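Local coordinates for protein DynE7 (Micromonospora chersina, PDB 2XEM) that is a hot-dog fold thioesterase of dynemicin biosynthesis, probably releasing the enediyne polyene intermediate from its polyketide synthase by cleaving a thioester, at residues A46-G51 / L142-V147. Residues are numbered along the deposited sequence; the frame is centred on the assembly and turned at random.
Sequences ADHAPG and LSRYAV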
ATOM      1  N   ALA D  46      12.869 -17.388  -1.399  1.00 27.00           N
ATOM      2  CA  ALA D  46      12.020 -18.584  -1.580  1.00 26.97           C
ATOM      3  C   ALA D  46      12.575 -19.533  -2.672  1.00 30.24           C
ATOM      4  O   ALA D  46      12.517 -20.760  -2.519  1.00 29.55           O
ATOM      5  CB  ALA D  46      10.573 -18.182  -1.880  1.00 26.87           C
ATOM      6  N   ASP D  47      13.146 -18.968  -3.743  1.00 24.78           N
ATOM      7  CA  ASP D  47      13.689 -19.737  -4.858  1.00 25.06           C
ATOM      8  C   ASP D  47      15.065 -20.325  -4.570  1.00 32.12           C
ATOM      9  O   ASP D  47      15.340 -21.446  -4.979  1.00 33.78           O
ATOM     10  CB  ASP D  47      13.779 -18.859  -6.123  1.00 25.56           C
ATOM     11  CG  ASP D  47      12.457 -18.558  -6.791  1.00 35.40           C
ATOM     12  OD1 ASP D  47      11.476 -19.295  -6.533  1.00 35.65           O
ATOM     13  OD2 ASP D  47      12.397 -17.584  -7.571  1.00 43.91           O
ATOM     14  N   HIS D  48      15.941 -19.579  -3.879  1.00 28.90           N
ATOM     15  CA  HIS D  48      17.378 -19.892  -3.891  1.00 28.70           C
ATOM     16  C   HIS D  48      18.006 -20.004  -2.510  1.00 31.33           C
ATOM     17  O   HIS D  48      19.129 -20.469  -2.393  1.00 29.41           O
ATOM     18  CB  HIS D  48      18.149 -18.879  -4.788  1.00 28.68           C
ATOM     19  CG  HIS D  48      17.701 -18.901  -6.215  1.00 32.71           C
ATOM     20  ND1 HIS D  48      17.757 -20.062  -6.975  1.00 35.85           N
ATOM     21  CD2 HIS D  48      17.167 -17.916  -6.970  1.00 34.11           C
ATOM     22  CE1 HIS D  48      17.273 -19.741  -8.163  1.00 35.36           C
ATOM     23  NE2 HIS D  48      16.903 -18.460  -8.208  1.00 34.69           N
ATOM     24  N   ALA D  49      17.309 -19.538  -1.474  1.00 29.18           N
ATOM     25  CA  ALA D  49      17.802 -19.620  -0.106  1.00 28.84           C
ATOM     26  C   ALA D  49      16.652 -19.984   0.860  1.00 31.14           C
ATOM     27  O   ALA D  49      16.412 -19.248   1.819  1.00 29.78           O
ATOM     28  CB  ALA D  49      18.480 -18.301   0.288  1.00 28.98           C
ATOM     29  N   PRO D  50      15.916 -21.114   0.626  1.00 29.46           N
ATOM     30  CA  PRO D  50      14.724 -21.398   1.453  1.00 29.53           C
ATOM     31  C   PRO D  50      14.983 -21.577   2.949  1.00 32.35           C
ATOM     32  O   PRO D  50      14.077 -21.339   3.734  1.00 32.52           O
ATOM     33  CB  PRO D  50      14.152 -22.682   0.817  1.00 31.93           C
ATOM     34  CG  PRO D  50      15.324 -23.351   0.191  1.00 35.56           C
ATOM     35  CD  PRO D  50      16.139 -22.206  -0.356  1.00 30.80           C
ATOM     36  N   GLY D  51      16.188 -22.019   3.328  1.00 29.42           N
ATOM     37  CA  GLY D  51      16.589 -22.135   4.730  1.00 29.85           C
ATOM     38  C   GLY D  51      16.602 -20.782   5.415  1.00 37.92           C
ATOM     39  O   GLY D  51      16.174 -20.669   6.567  1.00 40.57           O
ATOM     40  N   LEU D 142      23.355 -15.510  -3.602  1.00 24.57           N
ATOM     41  CA  LEU D 142      23.628 -14.178  -4.190  1.00 24.37           C
ATOM     42  C   LEU D 142      24.861 -14.150  -5.092  1.00 27.52           C
ATOM     43  O   LEU D 142      24.852 -13.435  -6.087  1.00 25.34           O
ATOM     44  CB  LEU D 142      23.796 -13.113  -3.118  1.00 24.65           C
ATOM     45  CG  LEU D 142      22.578 -12.687  -2.320  1.00 28.15           C
ATOM     46  CD1 LEU D 142      23.037 -12.000  -1.075  1.00 27.57           C
ATOM     47  CD2 LEU D 142      21.633 -11.780  -3.147  1.00 28.65           C
ATOM     48  N   SER D 143      25.916 -14.933  -4.764  1.00 25.51           N
ATOM     49  CA  SER D 143      27.155 -14.929  -5.543  1.00 26.61           C
ATOM     50  C   SER D 143      26.967 -15.412  -6.977  1.00 29.80           C
ATOM     51  O   SER D 143      27.759 -15.064  -7.838  1.00 30.13           O
ATOM     52  CB  SER D 143      28.254 -15.693  -4.815  1.00 33.90           C
ATOM     53  OG  SER D 143      28.520 -15.011  -3.601  1.00 44.75           O
ATOM     54  N   ARG D 144      25.885 -16.126  -7.259  1.00 26.39           N
ATOM     55  CA  ARG D 144      25.555 -16.561  -8.629  1.00 26.92           C
ATOM     56  C   ARG D 144      25.100 -15.402  -9.519  1.00 28.87           C
ATOM     57  O   ARG D 144      25.093 -15.536 -10.740  1.00 27.60           O
ATOM     58  CB  ARG D 144      24.505 -17.679  -8.615  1.00 29.01           C
ATOM     59  CG  ARG D 144      24.985 -18.931  -7.870  1.00 40.17           C
ATOM     60  CD  ARG D 144      24.200 -20.192  -8.216  1.00 51.14           C
ATOM     61  NE  ARG D 144      22.772 -20.074  -7.896  1.00 60.59           N
ATOM     62  CZ  ARG D 144      22.221 -20.451  -6.748  1.00 79.92           C
ATOM     63  NH1 ARG D 144      22.968 -20.982  -5.787  1.00 67.53           N
ATOM     64  NH2 ARG D 144      20.918 -20.309  -6.554  1.00 71.48           N
ATOM     65  N   TYR D 145      24.728 -14.257  -8.902  1.00 25.27           N
ATOM     66  CA  TYR D 145      24.254 -13.064  -9.610  1.00 25.32           C
ATOM     67  C   TYR D 145      25.156 -11.849  -9.363  1.00 27.19           C
ATOM     68  O   TYR D 145      24.665 -10.713  -9.388  1.00 26.67           O
ATOM     69  CB  TYR D 145      22.788 -12.751  -9.218  1.00 24.69           C
ATOM     70  CG  TYR D 145      21.863 -13.928  -9.446  1.00 27.12           C
ATOM     71  CD1 TYR D 145      21.333 -14.193 -10.709  1.00 29.39           C
ATOM     72  CD2 TYR D 145      21.594 -14.832  -8.429  1.00 27.38           C
ATOM     73  CE1 TYR D 145      20.495 -15.284 -10.929  1.00 28.50           C
ATOM     74  CE2 TYR D 145      20.767 -15.935  -8.641  1.00 28.61           C
ATOM     75  CZ  TYR D 145      20.209 -16.149  -9.885  1.00 37.81           C
ATOM     76  OH  TYR D 145      19.388 -17.237 -10.062  1.00 45.16           O
ATOM     77  N   ALA D 146      26.441 -12.087  -9.076  1.00 24.17           N
ATOM     78  CA  ALA D 146      27.413 -11.016  -8.834  1.00 25.35           C
ATOM     79  C   ALA D 146      27.667 -10.130 -10.061  1.00 30.00           C
ATOM     80  O   ALA D 146      27.913 -10.622 -11.171  1.00 29.13           O
ATOM     81  CB  ALA D 146      28.736 -11.570  -8.301  1.00 26.55           C
ATOM     82  N   VAL D 147      27.604  -8.811  -9.836  1.00 27.23           N
ATOM     83  CA  VAL D 147      28.033  -7.794 -10.803  1.00 27.84           C
ATOM     84  C   VAL D 147      29.543  -7.984 -11.003  1.00 32.07           C
ATOM     85  O   VAL D 147      30.240  -8.221 -10.028  1.00 31.88           O
ATOM     86  CB  VAL D 147      27.647  -6.370 -10.288  1.00 30.38           C
ATOM     87  CG1 VAL D 147      28.383  -5.252 -11.040  1.00 30.23           C
ATOM     88  CG2 VAL D 147      26.141  -6.167 -10.363  1.00 28.78           C
TER
HETATM   89  O   HOH W   1      19.879 -22.262  -4.874  1.00 70.96           O
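The imidazole of H48 meets two side chains of the C-terminal tail at once, R144 at one of its nitrogens and Y145 at the other. R144 NH2 lies 3.2 Å from H48 ND1, which sits at the edge of the guanidinium and near its plane, while the planes of the two groups stand 75° apart. At the other ring nitrogen, Y145 OH is 3.3 Å from H48 NE2; the phenol reaches this nitrogen with its hydroxyl end, and the two side chains run roughly at right angles. The rings themselves keep a centroid separation of 5.9 Å and an oblique tilt of 48°. A bend at chi3 (-60°) in the R144 chain brings the guanidinium to H48, where NH2 also comes within 3.6 Å of H48 CB. A water links the same two residues: it accepts from R144 NH2 at 2.8 Å and donates to H48 O at 3.2 Å, using a carbonyl at the end of helix 32-48. R144 and Y145 are the middle residues of a type I turn from S143 to A146, whose own A146 N to S143 O bond is weak (3.5 Å); Y145 N also bonds L142 O. F44 and Y11 bring further rings against the imidazole, and backbone hydrogen bonds between Y145 and L87 tie the tail to strand 80-91. Y145 is buried, whereas R144 is exposed, so the contact passes from interior to surface across a small interface of 130 Å². It joins the C-terminal end of the long helix 32-48, the central helix that the antiparallel sheet wraps in a hot-dog fold, to the turn at the C-terminal end of helix 136-143.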